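TetR family transcriptional regulator (Rhodococcus erythropolis, PDB 4ZA6) acts as the transcriptional repressor QsdR, probably controlling qsdA and with it the degradation of N-acyl-homoserine-lactone quorum-sensing signals. Local coordinates at residues 63-69 against 81-85; 86-90 against 168-174; 106-111 against 159-163. One frame throughout, in Å; residues are numbered along the deposited sequence.

Contact 1 (63-69 against 81-85)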
ATOM      1  N   TYR A  63      -0.227  -7.227   1.368  1.00 28.55           N
ATOM      2  CA  TYR A  63       0.691  -7.866   0.411  1.00 28.16           C
ATOM      3  C   TYR A  63       1.079  -9.281   0.862  1.00 33.63           C
ATOM      4  O   TYR A  63       1.063 -10.205   0.053  1.00 33.22           O
ATOM      5  CB  TYR A  63       1.966  -7.022   0.274  1.00 27.57           C
ATOM      6  CG  TYR A  63       1.995  -6.109  -0.932  1.00 27.79           C
ATOM      7  CD1 TYR A  63       2.489  -6.554  -2.159  1.00 29.81           C
ATOM      8  CD2 TYR A  63       1.620  -4.777  -0.830  1.00 27.21           C
ATOM      9  CE1 TYR A  63       2.537  -5.712  -3.273  1.00 29.71           C
ATOM     10  CE2 TYR A  63       1.638  -3.933  -1.942  1.00 27.40           C
ATOM     11  CZ  TYR A  63       2.142  -4.392  -3.150  1.00 34.24           C
ATOM     12  OH  TYR A  63       2.171  -3.564  -4.251  1.00 38.50           O
ATOM     13  N   ARG A  64       1.454  -9.437   2.147  1.00 32.27           N
ATOM     14  CA  ARG A  64       1.892 -10.706   2.735  1.00 32.65           C
ATOM     15  C   ARG A  64       0.799 -11.744   2.684  1.00 36.09           C
ATOM     16  O   ARG A  64       1.081 -12.912   2.441  1.00 38.62           O
ATOM     17  CB  ARG A  64       2.359 -10.504   4.193  1.00 34.72           C
ATOM     18  CG  ARG A  64       3.529  -9.518   4.350  1.00 40.39           C
ATOM     19  CD  ARG A  64       4.874 -10.111   3.992  1.00 39.82           C
ATOM     20  NE  ARG A  64       5.959  -9.143   4.163  1.00 37.12           N
ATOM     21  CZ  ARG A  64       7.019  -9.088   3.373  1.00 46.79           C
ATOM     22  NH1 ARG A  64       7.139  -9.925   2.354  1.00 42.17           N
ATOM     23  NH2 ARG A  64       7.962  -8.180   3.582  1.00 37.74           N
ATOM     24  N   LYS A  65      -0.444 -11.331   2.941  1.00 30.53           N
ATOM     25  CA  LYS A  65      -1.600 -12.224   2.901  1.00 30.41           C
ATOM     26  C   LYS A  65      -1.815 -12.650   1.452  1.00 32.41           C
ATOM     27  O   LYS A  65      -1.880 -13.841   1.173  1.00 33.74           O
ATOM     28  CB  LYS A  65      -2.849 -11.521   3.476  1.00 32.32           C
ATOM     29  CG  LYS A  65      -4.060 -12.447   3.617  1.00 41.92           C
ATOM     30  CD  LYS A  65      -5.290 -11.709   4.100  1.00 55.91           C
ATOM     31  CE  LYS A  65      -6.504 -12.608   4.159  1.00 76.79           C
ATOM     32  NZ  LYS A  65      -7.713 -11.885   4.639  1.00 87.87           N
ATOM     33  N   ALA A  66      -1.812 -11.699   0.518  1.00 27.50           N
ATOM     34  CA  ALA A  66      -1.994 -12.020  -0.896  1.00 27.21           C
ATOM     35  C   ALA A  66      -0.904 -12.946  -1.432  1.00 30.25           C
ATOM     36  O   ALA A  66      -1.223 -13.823  -2.217  1.00 31.10           O
ATOM     37  CB  ALA A  66      -2.075 -10.752  -1.729  1.00 27.23           C
ATOM     38  N   MET A  67       0.360 -12.771  -0.996  1.00 26.10           N
ATOM     39  CA  MET A  67       1.496 -13.609  -1.410  1.00 26.13           C
ATOM     40  C   MET A  67       1.350 -15.049  -0.962  1.00 31.56           C
ATOM     41  O   MET A  67       1.790 -15.947  -1.677  1.00 32.52           O
ATOM     42  CB  MET A  67       2.821 -13.054  -0.871  1.00 27.68           C
ATOM     43  CG  MET A  67       3.344 -11.842  -1.615  1.00 29.98           C
ATOM     44  SD  MET A  67       4.553 -10.900  -0.622  1.00 33.59           S
ATOM     45  CE  MET A  67       5.965 -12.004  -0.697  1.00 31.35           C
ATOM     46  N   SER A  68       0.789 -15.278   0.235  1.00 29.57           N
ATOM     47  CA  SER A  68       0.605 -16.636   0.758  1.00 31.52           C
ATOM     48  C   SER A  68      -0.620 -17.318   0.117  1.00 36.60           C
ATOM     49  O   SER A  68      -0.641 -18.540   0.008  1.00 37.11           O
ATOM     50  CB  SER A  68       0.495 -16.618   2.286  1.00 36.32           C
ATOM     51  OG  SER A  68      -0.678 -15.957   2.734  1.00 48.14           O
ATOM     52  N   GLN A  69      -1.621 -16.521  -0.328  1.00 32.92           N
ATOM     53  CA  GLN A  69      -2.864 -17.044  -0.922  1.00 33.81           C
ATOM     54  C   GLN A  69      -2.866 -17.127  -2.453  1.00 37.13           C
ATOM     55  O   GLN A  69      -3.654 -17.889  -3.018  1.00 38.22           O
ATOM     56  CB  GLN A  69      -4.087 -16.277  -0.386  1.00 35.43           C
ATOM     57  CG  GLN A  69      -4.359 -16.598   1.097  1.00 47.73           C
ATOM     58  CD  GLN A  69      -5.480 -15.835   1.760  1.00 60.07           C
ATOM     59  OE1 GLN A  69      -6.013 -16.253   2.796  1.00 57.39           O
ATOM     60  NE2 GLN A  69      -5.822 -14.674   1.232  1.00 44.91           N
ATOM     61  N   VAL A  81      -1.291 -11.946  -7.152  1.00 24.16           N
ATOM     62  CA  VAL A  81      -0.982 -11.185  -5.916  1.00 24.03           C
ATOM     63  C   VAL A  81      -1.554  -9.762  -6.052  1.00 28.21           C
ATOM     64  O   VAL A  81      -2.269  -9.317  -5.158  1.00 27.35           O
ATOM     65  CB  VAL A  81       0.543 -11.142  -5.626  1.00 26.64           C
ATOM     66  CG1 VAL A  81       0.890 -10.093  -4.571  1.00 25.56           C
ATOM     67  CG2 VAL A  81       1.066 -12.521  -5.213  1.00 26.18           C
ATOM     68  N   PHE A  82      -1.273  -9.079  -7.186  1.00 24.60           N
ATOM     69  CA  PHE A  82      -1.734  -7.695  -7.425  1.00 25.06           C
ATOM     70  C   PHE A  82      -3.222  -7.551  -7.489  1.00 28.36           C
ATOM     71  O   PHE A  82      -3.746  -6.576  -6.958  1.00 28.05           O
ATOM     72  CB  PHE A  82      -1.065  -7.069  -8.663  1.00 27.55           C
ATOM     73  CG  PHE A  82       0.225  -6.393  -8.285  1.00 30.42           C
ATOM     74  CD1 PHE A  82       0.242  -5.050  -7.916  1.00 35.16           C
ATOM     75  CD2 PHE A  82       1.413  -7.109  -8.236  1.00 34.18           C
ATOM     76  CE1 PHE A  82       1.425  -4.435  -7.516  1.00 36.64           C
ATOM     77  CE2 PHE A  82       2.594  -6.497  -7.809  1.00 37.73           C
ATOM     78  CZ  PHE A  82       2.589  -5.164  -7.459  1.00 35.45           C
ATOM     79  N   GLY A  83      -3.891  -8.499  -8.147  1.00 24.84           N
ATOM     80  CA  GLY A  83      -5.344  -8.516  -8.231  1.00 25.61           C
ATOM     81  C   GLY A  83      -5.951  -8.628  -6.844  1.00 29.72           C
ATOM     82  O   GLY A  83      -6.854  -7.864  -6.497  1.00 28.40           O
ATOM     83  N   ARG A  84      -5.410  -9.558  -6.016  1.00 27.36           N
ATOM     84  CA  ARG A  84      -5.830  -9.796  -4.632  1.00 26.37           C
ATOM     85  C   ARG A  84      -5.639  -8.557  -3.765  1.00 29.49           C
ATOM     86  O   ARG A  84      -6.569  -8.175  -3.033  1.00 28.56           O
ATOM     87  CB  ARG A  84      -5.064 -10.975  -4.024  1.00 22.72           C
ATOM     88  CG  ARG A  84      -5.595 -12.330  -4.446  1.00 24.24           C
ATOM     89  CD  ARG A  84      -4.723 -13.455  -3.925  1.00 28.50           C
ATOM     90  NE  ARG A  84      -5.195 -14.742  -4.431  1.00 29.03           N
ATOM     91  CZ  ARG A  84      -6.105 -15.490  -3.825  1.00 39.12           C
ATOM     92  NH1 ARG A  84      -6.647 -15.089  -2.681  1.00 36.65           N
ATOM     93  NH2 ARG A  84      -6.485 -16.642  -4.358  1.00 26.79           N
ATOM     94  N   VAL A  85      -4.427  -7.947  -3.815  1.00 24.46           N
ATOM     95  CA  VAL A  85      -4.096  -6.747  -3.047  1.00 23.47           C
ATOM     96  C   VAL A  85      -5.076  -5.612  -3.450  1.00 28.06           C
ATOM     97  O   VAL A  85      -5.706  -5.020  -2.587  1.00 28.11           O
ATOM     98  CB  VAL A  85      -2.606  -6.323  -3.232  1.00 26.65           C
ATOM     99  CG1 VAL A  85      -2.352  -4.923  -2.661  1.00 26.20           C
ATOM    100  CG2 VAL A  85      -1.665  -7.322  -2.580  1.00 25.78           C
TER

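Contact 2 (86-90 against 168-174)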
ATOM      1  N   MET A  86      -5.234  -5.351  -4.756  1.00 24.73           N
ATOM      2  CA  MET A  86      -6.110  -4.266  -5.221  1.00 24.58           C
ATOM      3  C   MET A  86      -7.574  -4.419  -4.826  1.00 29.00           C
ATOM      4  O   MET A  86      -8.200  -3.440  -4.417  1.00 27.52           O
ATOM      5  CB  MET A  86      -5.952  -4.024  -6.716  1.00 25.69           C
ATOM      6  CG  MET A  86      -4.609  -3.452  -7.056  1.00 28.19           C
ATOM      7  SD  MET A  86      -4.532  -2.888  -8.762  1.00 31.16           S
ATOM      8  CE  MET A  86      -4.191  -4.444  -9.624  1.00 28.88           C
ATOM      9  N   ARG A  87      -8.108  -5.641  -4.922  1.00 27.05           N
ATOM     10  CA  ARG A  87      -9.488  -5.917  -4.544  1.00 26.85           C
ATOM     11  C   ARG A  87      -9.681  -5.854  -3.042  1.00 29.46           C
ATOM     12  O   ARG A  87     -10.743  -5.429  -2.596  1.00 27.27           O
ATOM     13  CB  ARG A  87      -9.975  -7.238  -5.149  1.00 28.31           C
ATOM     14  CG  ARG A  87     -10.158  -7.121  -6.649  1.00 32.05           C
ATOM     15  CD  ARG A  87     -10.771  -8.355  -7.282  1.00 44.18           C
ATOM     16  NE  ARG A  87      -9.728  -9.218  -7.827  1.00 58.24           N
ATOM     17  CZ  ARG A  87      -9.408  -9.305  -9.116  1.00 53.94           C
ATOM     18  NH1 ARG A  87     -10.093  -8.630 -10.027  1.00 38.88           N
ATOM     19  NH2 ARG A  87      -8.423 -10.098  -9.504  1.00 39.39           N
ATOM     20  N   SER A  88      -8.627  -6.202  -2.253  1.00 27.73           N
ATOM     21  CA  SER A  88      -8.682  -6.121  -0.788  1.00 28.27           C
ATOM     22  C   SER A  88      -8.712  -4.648  -0.355  1.00 32.48           C
ATOM     23  O   SER A  88      -9.485  -4.269   0.518  1.00 33.30           O
ATOM     24  CB  SER A  88      -7.495  -6.844  -0.161  1.00 30.14           C
ATOM     25  OG  SER A  88      -7.556  -6.727   1.250  1.00 34.13           O
ATOM     26  N   VAL A  89      -7.910  -3.823  -1.002  1.00 28.11           N
ATOM     27  CA  VAL A  89      -7.857  -2.378  -0.754  1.00 27.92           C
ATOM     28  C   VAL A  89      -9.205  -1.732  -1.155  1.00 33.13           C
ATOM     29  O   VAL A  89      -9.749  -0.951  -0.383  1.00 31.84           O
ATOM     30  CB  VAL A  89      -6.665  -1.726  -1.470  1.00 29.83           C
ATOM     31  CG1 VAL A  89      -6.747  -0.191  -1.417  1.00 29.70           C
ATOM     32  CG2 VAL A  89      -5.348  -2.214  -0.882  1.00 28.58           C
ATOM     33  N   GLU A  90      -9.753  -2.098  -2.327  1.00 30.79           N
ATOM     34  CA  GLU A  90     -11.048  -1.593  -2.809  1.00 32.60           C
ATOM     35  C   GLU A  90     -12.211  -1.902  -1.817  1.00 37.66           C
ATOM     36  O   GLU A  90     -13.088  -1.058  -1.626  1.00 37.97           O
ATOM     37  CB  GLU A  90     -11.332  -2.157  -4.221  1.00 33.97           C
ATOM     38  CG  GLU A  90     -12.604  -1.649  -4.884  1.00 44.00           C
ATOM     39  CD  GLU A  90     -13.043  -2.435  -6.110  1.00 62.07           C
ATOM     40  OE1 GLU A  90     -12.882  -3.678  -6.121  1.00 48.66           O
ATOM     41  OE2 GLU A  90     -13.568  -1.806  -7.056  1.00 53.96           O
ATOM     42  N   ALA A 168     -12.535   2.056  -9.209  1.00 34.47           N
ATOM     43  CA  ALA A 168     -11.165   1.561  -9.122  1.00 33.06           C
ATOM     44  C   ALA A 168     -10.945   0.810 -10.425  1.00 37.42           C
ATOM     45  O   ALA A 168     -11.767  -0.040 -10.775  1.00 38.20           O
ATOM     46  CB  ALA A 168     -11.019   0.609  -7.941  1.00 33.67           C
ATOM     47  N   GLU A 169      -9.899   1.174 -11.178  1.00 30.94           N
ATOM     48  CA  GLU A 169      -9.619   0.552 -12.478  1.00 30.18           C
ATOM     49  C   GLU A 169      -8.649  -0.628 -12.341  1.00 34.39           C
ATOM     50  O   GLU A 169      -7.514  -0.572 -12.825  1.00 34.97           O
ATOM     51  CB  GLU A 169      -9.119   1.602 -13.472  1.00 30.40           C
ATOM     52  CG  GLU A 169     -10.122   2.726 -13.672  1.00 33.11           C
ATOM     53  CD  GLU A 169      -9.591   3.967 -14.357  1.00 43.32           C
ATOM     54  OE1 GLU A 169     -10.410   4.859 -14.663  1.00 37.82           O
ATOM     55  OE2 GLU A 169      -8.354   4.113 -14.480  1.00 29.18           O
ATOM     56  N   ILE A 170      -9.108  -1.696 -11.671  1.00 29.94           N
ATOM     57  CA  ILE A 170      -8.287  -2.884 -11.392  1.00 28.56           C
ATOM     58  C   ILE A 170      -7.802  -3.626 -12.640  1.00 30.04           C
ATOM     59  O   ILE A 170      -6.610  -3.915 -12.738  1.00 27.66           O
ATOM     60  CB  ILE A 170      -8.895  -3.784 -10.272  1.00 31.13           C
ATOM     61  CG1 ILE A 170      -9.085  -2.956  -8.974  1.00 30.69           C
ATOM     62  CG2 ILE A 170      -8.033  -5.055 -10.010  1.00 30.05           C
ATOM     63  CD1 ILE A 170      -9.932  -3.583  -7.898  1.00 38.72           C
ATOM     64  N   GLU A 171      -8.709  -3.891 -13.605  1.00 28.20           N
ATOM     65  CA  GLU A 171      -8.355  -4.583 -14.845  1.00 27.47           C
ATOM     66  C   GLU A 171      -7.347  -3.844 -15.670  1.00 29.47           C
ATOM     67  O   GLU A 171      -6.460  -4.467 -16.236  1.00 27.08           O
ATOM     68  CB  GLU A 171      -9.590  -4.970 -15.682  1.00 29.60           C
ATOM     69  CG  GLU A 171     -10.394  -6.094 -15.041  1.00 34.33           C
ATOM     70  CD  GLU A 171      -9.684  -7.409 -14.749  1.00 36.51           C
ATOM     71  OE1 GLU A 171     -10.083  -8.073 -13.770  1.00 32.37           O
ATOM     72  OE2 GLU A 171      -8.738  -7.782 -15.478  1.00 29.15           O
ATOM     73  N   THR A 172      -7.468  -2.516 -15.742  1.00 26.67           N
ATOM     74  CA  THR A 172      -6.503  -1.682 -16.468  1.00 26.62           C
ATOM     75  C   THR A 172      -5.157  -1.739 -15.762  1.00 26.70           C
ATOM     76  O   THR A 172      -4.141  -1.826 -16.433  1.00 26.23           O
ATOM     77  CB  THR A 172      -7.032  -0.244 -16.639  1.00 34.81           C
ATOM     78  OG1 THR A 172      -8.237  -0.286 -17.401  1.00 35.81           O
ATOM     79  CG2 THR A 172      -6.052   0.653 -17.344  1.00 36.04           C
ATOM     80  N   ALA A 173      -5.138  -1.745 -14.430  1.00 25.06           N
ATOM     81  CA  ALA A 173      -3.863  -1.819 -13.696  1.00 24.58           C
ATOM     82  C   ALA A 173      -3.198  -3.178 -13.964  1.00 28.07           C
ATOM     83  O   ALA A 173      -1.991  -3.224 -14.192  1.00 26.15           O
ATOM     84  CB  ALA A 173      -4.083  -1.610 -12.201  1.00 25.15           C
ATOM     85  N   LEU A 174      -3.997  -4.266 -14.021  1.00 24.41           N
ATOM     86  CA  LEU A 174      -3.477  -5.604 -14.323  1.00 23.82           C
ATOM     87  C   LEU A 174      -2.898  -5.699 -15.732  1.00 26.71           C
ATOM     88  O   LEU A 174      -1.899  -6.406 -15.952  1.00 24.93           O
ATOM     89  CB  LEU A 174      -4.583  -6.643 -14.112  1.00 24.68           C
ATOM     90  CG  LEU A 174      -4.921  -6.922 -12.634  1.00 29.26           C
ATOM     91  CD1 LEU A 174      -6.106  -7.876 -12.515  1.00 30.01           C
ATOM     92  CD2 LEU A 174      -3.726  -7.471 -11.888  1.00 29.80           C
TER

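Contact 3 (106-111 against 159-163)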
ATOM      1  N   PHE A 106      -4.883  11.650   1.686  1.00 28.16           N
ATOM      2  CA  PHE A 106      -4.663  10.311   1.148  1.00 27.94           C
ATOM      3  C   PHE A 106      -4.004  10.294  -0.245  1.00 32.43           C
ATOM      4  O   PHE A 106      -3.108   9.465  -0.472  1.00 30.66           O
ATOM      5  CB  PHE A 106      -5.944   9.448   1.178  1.00 29.57           C
ATOM      6  CG  PHE A 106      -5.647   8.025   0.780  1.00 28.54           C
ATOM      7  CD1 PHE A 106      -5.003   7.164   1.657  1.00 30.14           C
ATOM      8  CD2 PHE A 106      -5.884   7.585  -0.517  1.00 29.08           C
ATOM      9  CE1 PHE A 106      -4.643   5.865   1.255  1.00 29.75           C
ATOM     10  CE2 PHE A 106      -5.558   6.280  -0.904  1.00 30.71           C
ATOM     11  CZ  PHE A 106      -4.928   5.431  -0.016  1.00 27.21           C
ATOM     12  N   ILE A 107      -4.422  11.192  -1.159  1.00 28.70           N
ATOM     13  CA  ILE A 107      -3.824  11.242  -2.500  1.00 27.95           C
ATOM     14  C   ILE A 107      -2.315  11.413  -2.352  1.00 29.88           C
ATOM     15  O   ILE A 107      -1.540  10.679  -2.986  1.00 27.67           O
ATOM     16  CB  ILE A 107      -4.454  12.327  -3.427  1.00 31.63           C
ATOM     17  CG1 ILE A 107      -5.914  11.957  -3.820  1.00 32.69           C
ATOM     18  CG2 ILE A 107      -3.595  12.476  -4.715  1.00 31.67           C
ATOM     19  CD1 ILE A 107      -6.767  13.146  -4.393  1.00 36.44           C
ATOM     20  N   LYS A 108      -1.913  12.347  -1.460  1.00 27.69           N
ATOM     21  CA  LYS A 108      -0.520  12.664  -1.144  1.00 27.77           C
ATOM     22  C   LYS A 108       0.223  11.465  -0.561  1.00 32.10           C
ATOM     23  O   LYS A 108       1.304  11.132  -1.039  1.00 32.44           O
ATOM     24  CB  LYS A 108      -0.452  13.879  -0.205  1.00 29.01           C
ATOM     25  CG  LYS A 108       0.949  14.323   0.158  1.00 44.05           C
ATOM     26  CD  LYS A 108       0.943  15.689   0.799  1.00 47.65           C
ATOM     27  CE  LYS A 108       2.342  16.191   0.972  1.00 65.44           C
ATOM     28  NZ  LYS A 108       2.974  15.723   2.242  1.00 75.17           N
ATOM     29  N   LEU A 109      -0.335  10.826   0.468  1.00 27.82           N
ATOM     30  CA  LEU A 109       0.308   9.659   1.102  1.00 27.40           C
ATOM     31  C   LEU A 109       0.448   8.421   0.188  1.00 30.68           C
ATOM     32  O   LEU A 109       1.438   7.693   0.274  1.00 29.14           O
ATOM     33  CB  LEU A 109      -0.469   9.282   2.381  1.00 27.58           C
ATOM     34  CG  LEU A 109      -0.496  10.323   3.493  1.00 31.19           C
ATOM     35  CD1 LEU A 109      -1.310   9.824   4.661  1.00 31.99           C
ATOM     36  CD2 LEU A 109       0.900  10.677   3.960  1.00 32.03           C
ATOM     37  N   ALA A 110      -0.541   8.201  -0.686  1.00 27.21           N
ATOM     38  CA  ALA A 110      -0.593   7.038  -1.572  1.00 26.82           C
ATOM     39  C   ALA A 110       0.041   7.189  -2.944  1.00 27.46           C
ATOM     40  O   ALA A 110       0.529   6.204  -3.483  1.00 26.32           O
ATOM     41  CB  ALA A 110      -2.034   6.589  -1.741  1.00 27.62           C
ATOM     42  N   MET A 111      -0.079   8.367  -3.568  1.00 24.88           N
ATOM     43  CA  MET A 111       0.346   8.532  -4.970  1.00 23.66           C
ATOM     44  C   MET A 111       1.515   9.446  -5.242  1.00 28.57           C
ATOM     45  O   MET A 111       1.878   9.667  -6.390  1.00 29.22           O
ATOM     46  CB  MET A 111      -0.863   8.836  -5.850  1.00 26.25           C
ATOM     47  CG  MET A 111      -1.705   7.597  -6.076  1.00 28.56           C
ATOM     48  SD  MET A 111      -3.297   7.981  -6.761  1.00 31.72           S
ATOM     49  CE  MET A 111      -4.204   8.573  -5.267  1.00 29.36           C
ATOM     50  N   TYR A 159      -6.826   3.902  -7.243  1.00 27.25           N
ATOM     51  CA  TYR A 159      -7.463   5.043  -6.598  1.00 27.33           C
ATOM     52  C   TYR A 159      -8.110   6.027  -7.561  1.00 32.65           C
ATOM     53  O   TYR A 159      -8.326   7.170  -7.163  1.00 32.75           O
ATOM     54  CB  TYR A 159      -6.449   5.752  -5.662  1.00 27.79           C
ATOM     55  CG  TYR A 159      -5.805   4.825  -4.656  1.00 28.42           C
ATOM     56  CD1 TYR A 159      -6.559   4.222  -3.654  1.00 30.99           C
ATOM     57  CD2 TYR A 159      -4.445   4.535  -4.715  1.00 27.33           C
ATOM     58  CE1 TYR A 159      -5.983   3.328  -2.758  1.00 31.74           C
ATOM     59  CE2 TYR A 159      -3.859   3.636  -3.825  1.00 26.88           C
ATOM     60  CZ  TYR A 159      -4.628   3.055  -2.835  1.00 33.90           C
ATOM     61  OH  TYR A 159      -4.059   2.177  -1.950  1.00 33.95           O
ATOM     62  N   ALA A 160      -8.462   5.582  -8.799  1.00 29.12           N
ATOM     63  CA  ALA A 160      -9.106   6.392  -9.846  1.00 29.08           C
ATOM     64  C   ALA A 160     -10.338   7.201  -9.371  1.00 34.33           C
ATOM     65  O   ALA A 160     -10.437   8.351  -9.795  1.00 32.52           O
ATOM     66  CB  ALA A 160      -9.451   5.541 -11.053  1.00 29.70           C
ATOM     67  N   PRO A 161     -11.230   6.711  -8.449  1.00 32.66           N
ATOM     68  CA  PRO A 161     -12.342   7.563  -7.992  1.00 32.75           C
ATOM     69  C   PRO A 161     -11.921   8.841  -7.265  1.00 36.33           C
ATOM     70  O   PRO A 161     -12.639   9.833  -7.348  1.00 38.05           O
ATOM     71  CB  PRO A 161     -13.169   6.642  -7.106  1.00 35.03           C
ATOM     72  CG  PRO A 161     -12.756   5.264  -7.475  1.00 38.82           C
ATOM     73  CD  PRO A 161     -11.313   5.380  -7.808  1.00 34.20           C
ATOM     74  N   LEU A 162     -10.733   8.852  -6.626  1.00 30.19           N
ATOM     75  CA  LEU A 162     -10.204  10.044  -5.955  1.00 29.75           C
ATOM     76  C   LEU A 162      -9.655  11.067  -6.928  1.00 35.43           C
ATOM     77  O   LEU A 162      -9.446  12.221  -6.564  1.00 33.67           O
ATOM     78  CB  LEU A 162      -9.120   9.653  -4.943  1.00 28.60           C
ATOM     79  CG  LEU A 162      -9.614   8.792  -3.782  1.00 32.97           C
ATOM     80  CD1 LEU A 162      -8.466   8.286  -2.970  1.00 32.34           C
ATOM     81  CD2 LEU A 162     -10.661   9.553  -2.925  1.00 36.57           C
ATOM     82  N   LEU A 163      -9.404  10.627  -8.164  1.00 35.07           N
ATOM     83  CA  LEU A 163      -8.825  11.438  -9.219  1.00 34.63           C
ATOM     84  C   LEU A 163      -9.853  11.857 -10.243  1.00 41.79           C
ATOM     85  O   LEU A 163      -9.491  12.335 -11.316  1.00 42.98           O
ATOM     86  CB  LEU A 163      -7.621  10.703  -9.852  1.00 32.83           C
ATOM     87  CG  LEU A 163      -6.567  10.122  -8.869  1.00 35.24           C
ATOM     88  CD1 LEU A 163      -5.552   9.264  -9.582  1.00 33.62           C
ATOM     89  CD2 LEU A 163      -5.853  11.215  -8.087  1.00 38.41           C
TER

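Contact 1 (63-69 against 81-85)
V81 opens the contact at its closest backbone approach, its CA 5.2 Å from the CA of A66. A66 CB sits 3.7 Å from V81 O, and V81 CG2 reaches M67 CA at 4.0 Å; alanine, with only a methyl, suits so close an approach. The CA-to-CB bond of F82 points away, yet its ring receives the edge of Y63 on its face, a T-shaped pair with centroids 5.9 Å apart and planes at 89°. The short segments cross at 134°, axes 8.7 Å apart: this is an antiparallel helical hairpin, in which helix 74-90 folds back on the long helix 47-69 that, as in other TetR repressors, links the DNA-binding and C-terminal domains. R84 rests CB 3.8 Å from A66 CB; Q69 O lies over one face of its guanidinium, 3.4 Å from R84 NH2, at too poor an angle for a hydrogen bond. V85 puts CG2 3.6 Å from A66 CB and CG1 over a face of the Y63 ring, which also touches helix 115-133.

Contact 2 (86-90 against 168-174)
Long, flexible side chains bridge a wide gap here: the axes of helices 86-90 and 170-174 come no closer than 11.8 Å and run nearly antiparallel, at 154°. M86 spans it with an extended chi2 and a chi3 near -82°, a fold of the thioether that sets SD 3.7 Å from A173 CB and CE 3.8 Å from L174 CD2 and 3.9 Å from I170 CG2. Unbranched methionine suits this buried place because its long, flexible thioether can follow the uneven surface made by A173, I170 and L174. I170, with chi1 m and chi2 t, points its CD1 at the first helix, 3.8 Å from R87 CG and 3.4 Å from E90 OE1. R87 leaves its helix sideways, but its chi3, off the standard wells, lays one face of the guanidinium over I170 CG2. There NH1 forms a long salt bridge with E171 OE1, 3.8 Å; the doubly m side chain of E171 curls back for it, though its firmer partner is R185. E90 is extended (chi1 and chi2 t), so that OE2 reaches A168 CB at 3.6 Å, and its side chain also lies about 4 Å from a bound methylpentanediol. Short A168 leaves room for that carboxylate, and E169 follows at the N-cap position of the second helix. All this belongs to the all-helical C-terminal domain of the TetR family. Helix 143-158 borders the contact as well, with L158 against M86 and H157 against A173 and hydrogen-bonded to E169.

Contact 3 (106-111 against 159-163)
Close to a bound methylpentanediol, probably a crystallisation molecule that may mark a pocket in the TetR-type C-terminal domain, the end of helix 103-111 meets the turn that follows helix 143-158. The side chain of Y159 lies about 4 Å from the bound MPD (methylpentanediol). Y159 is the first residue to leave helical geometry, and a 3-10 turn at 160-162 follows, tied by L162 N to Y159 O at 3.0 Å. The turn presents Y159, L162 and L163 to the helix. F106 aims its ring edge at the face of Y159, an edge-to-face pair with centroids 5.0 Å apart and planes at 76°; F106 CE2 and Y159 CE1 are 3.5 Å apart. The same edge of F106 meets L162 CD1, 3.6 Å from its CD2. One turn further on, the methyl of A110 fits against the tyrosine, CB to CE2 4.0 Å, its smallness suiting the tight place. M111 ends the helix: its CE touches Y159 CB at 3.6 Å, while SD lies in an oblique Met-aromatic contact 5.4 Å from the ring centroid and 3.8 Å from L163 CD1. Branched I107 meets both leucines, CG1 4.1 Å from L162 CB and CG2 4.2 Å from L163 CD2. F106 is held by L95, L98 and T99 of helix 93-101 and by L55 of helix 47-69, while M111 and L163 both rest on V156 of helix 143-158.

Contact 1 is the most buried, contacts 2 and 3 only partly so. Contacts 1 and 2 use successive parts of helix 74-90 and touch where L174 CD2 packs on G83 N, 3.9 Å; the helix thus leans on 47-69 at one level and on 170-181 at the next. Contact 3 uses neither part of it but abuts contact 2, with Y159 OH 3.6 Å from V89 CG1. Contacts 1 and 3 lie about 21 Å apart, centre to centre, on opposite sides of the chain's middle. Both have a T-shaped aromatic pair and no salt bridge, whereas contact 2, lacking aromatics, adds a long ion pair, R87 to E171, on its more exposed side to its methionine-aliphatic packing.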